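Long-range contact in Cj0977 (Campylobacter jejuni, PDB 3BNV), which is of unknown biochemical function but serves as a sigma28-regulated, nonflagellar virulence factor built on a hot-dog fold: residues V88-K93 and Q140-D145. Numbering follows the deposited sequence.
Sequences VIIGSK and QVVSTD
With I90 CG1 set between its backbone N and carbonyl carbon (chi1 54°), CD1 extended beyond it (chi2 160°) and V142 CG2 anti to its own carbonyl carbon, the two side chains meet obliquely, I90 CD1 lying 3.7 Å from V142 CG2. The pair belongs to a worked example of a beta bulge, in strands 87-96 and 132-143 of a hot-dog fold. Regular pairing holds at first: V88 and V142 exchange two backbone hydrogen bonds, V88 N to V142 O and V142 N to V88 O, both 2.9 Å, and the next pair, I89 and V141, is non-hydrogen-bonded. Beyond it, I90 and G91 together face the single residue Q140, and the near-helical psi of I90 marks the extra residue. At the bulge I90 CG1 lies 3.8 Å from Q140 CB, on the sheet face that carries V142. On the other face I89 CG2 and V141 CG2 make a looser contact at 4.3 Å, and I89 packs on F71, N75 and Q79 of helix 67-82. From G91 onward, residues 91-93 also pair antiparallel with a strand of the second subunit. Q140 spans the bulge with its backbone: its O accepts I90 N at 2.9 Å, while its N donates almost straight (176°) to G91 O.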
loop_
_atom_site.group_PDB
_atom_site.type_symbol
_atom_site.label_atom_id
_atom_site.label_comp_id
_atom_site.label_asym_id
_atom_site.label_seq_id
_atom_site.Cartn_x
_atom_site.Cartn_y
_atom_site.Cartn_z
ATOM N N VAL A 88 -8.138 4.581 -11.281
ATOM C CA VAL A 88 -6.947 4.000 -10.725
ATOM C C VAL A 88 -6.157 5.121 -10.110
ATOM O O VAL A 88 -6.493 6.308 -10.312
ATOM C CB VAL A 88 -6.099 3.277 -11.792
ATOM C CG1 VAL A 88 -6.929 2.258 -12.533
ATOM C CG2 VAL A 88 -5.464 4.264 -12.755
ATOM N N ILE A 89 -5.126 4.780 -9.339
ATOM C CA ILE A 89 -4.203 5.824 -8.888
ATOM C C ILE A 89 -2.912 5.781 -9.666
ATOM O O ILE A 89 -2.473 4.706 -10.052
ATOM C CB ILE A 89 -3.986 5.823 -7.384
ATOM C CG1 ILE A 89 -3.044 4.713 -6.945
ATOM C CG2 ILE A 89 -5.326 5.751 -6.678
ATOM C CD1 ILE A 89 -2.767 4.709 -5.441
ATOM N N ILE A 90 -2.326 6.948 -9.950
ATOM C CA ILE A 90 -1.183 6.994 -10.858
ATOM C C ILE A 90 0.043 7.544 -10.218
ATOM O O ILE A 90 1.124 7.500 -10.799
ATOM C CB ILE A 90 -1.462 7.838 -12.058
ATOM C CG1 ILE A 90 -1.923 9.222 -11.624
ATOM C CG2 ILE A 90 -2.447 7.145 -12.945
ATOM C CD1 ILE A 90 -1.775 10.236 -12.687
ATOM N N GLY A 91 -0.120 8.085 -9.020
ATOM C CA GLY A 91 1.007 8.670 -8.302
ATOM C C GLY A 91 0.654 8.956 -6.864
ATOM O O GLY A 91 -0.521 9.172 -6.548
ATOM N N SER A 92 1.659 8.961 -5.983
ATOM C CA SER A 92 1.433 9.373 -4.586
ATOM C C SER A 92 2.663 9.965 -3.921
ATOM O O SER A 92 3.811 9.688 -4.310
ATOM C CB SER A 92 0.876 8.219 -3.736
ATOM O OG SER A 92 1.623 7.046 -3.972
ATOM N N LYS A 93 2.402 10.782 -2.905
ATOM C CA LYS A 93 3.452 11.388 -2.102
ATOM C C LYS A 93 2.997 11.302 -0.646
ATOM O O LYS A 93 2.113 12.050 -0.236
ATOM C CB LYS A 93 3.636 12.833 -2.525
ATOM C CG LYS A 93 4.623 13.610 -1.687
ATOM C CD LYS A 93 6.008 13.557 -2.296
ATOM C CE LYS A 93 7.102 13.869 -1.275
ATOM N NZ LYS A 93 7.225 15.334 -1.029
ATOM N N GLN A 140 -2.911 10.796 -6.481
ATOM C CA GLN A 140 -3.454 11.233 -7.750
ATOM C C GLN A 140 -4.326 10.137 -8.351
ATOM O O GLN A 140 -3.846 9.071 -8.662
ATOM C CB GLN A 140 -2.314 11.614 -8.692
ATOM C CG GLN A 140 -1.538 12.872 -8.305
ATOM C CD GLN A 140 -0.483 13.235 -9.361
ATOM O OE1 GLN A 140 0.321 12.379 -9.772
ATOM N NE2 GLN A 140 -0.490 14.503 -9.819
ATOM N N VAL A 141 -5.620 10.420 -8.486
ATOM C CA VAL A 141 -6.596 9.483 -9.029
ATOM C C VAL A 141 -6.974 9.897 -10.446
ATOM O O VAL A 141 -7.212 11.045 -10.696
ATOM C CB VAL A 141 -7.907 9.478 -8.216
ATOM C CG1 VAL A 141 -8.834 8.387 -8.730
ATOM C CG2 VAL A 141 -7.657 9.315 -6.704
ATOM N N VAL A 142 -7.020 8.954 -11.377
ATOM C CA VAL A 142 -7.504 9.237 -12.720
ATOM C C VAL A 142 -8.659 8.300 -13.038
ATOM O O VAL A 142 -8.642 7.121 -12.635
ATOM C CB VAL A 142 -6.421 9.030 -13.803
ATOM C CG1 VAL A 142 -7.044 9.116 -15.145
ATOM C CG2 VAL A 142 -5.312 10.072 -13.685
ATOM N N SER A 143 -9.656 8.807 -13.762
ATOM C CA SER A 143 -10.795 7.964 -14.121
ATOM C C SER A 143 -11.015 7.873 -15.619
ATOM O O SER A 143 -10.520 8.688 -16.407
ATOM C CB SER A 143 -12.074 8.387 -13.393
ATOM O OG SER A 143 -12.392 9.741 -13.632
ATOM N N THR A 144 -11.723 6.843 -16.033
ATOM C CA THR A 144 -12.031 6.737 -17.433
ATOM C C THR A 144 -13.518 6.454 -17.581
ATOM O O THR A 144 -14.196 6.110 -16.597
ATOM C CB THR A 144 -11.134 5.690 -18.119
ATOM O OG1 THR A 144 -11.151 4.472 -17.362
ATOM C CG2 THR A 144 -9.694 6.194 -18.172
ATOM N N ASP A 145 -14.040 6.643 -18.790
ATOM C CA ASP A 145 -15.466 6.413 -19.029
ATOM C C ASP A 145 -15.695 4.921 -19.188
ATOM O O ASP A 145 -16.792 4.431 -18.933
ATOM C CB ASP A 145 -15.993 7.201 -20.244
ATOM C CG ASP A 145 -15.601 8.683 -20.209
ATOM O OD1 ASP A 145 -14.381 8.965 -20.172
ATOM O OD2 ASP A 145 -16.491 9.567 -20.234
#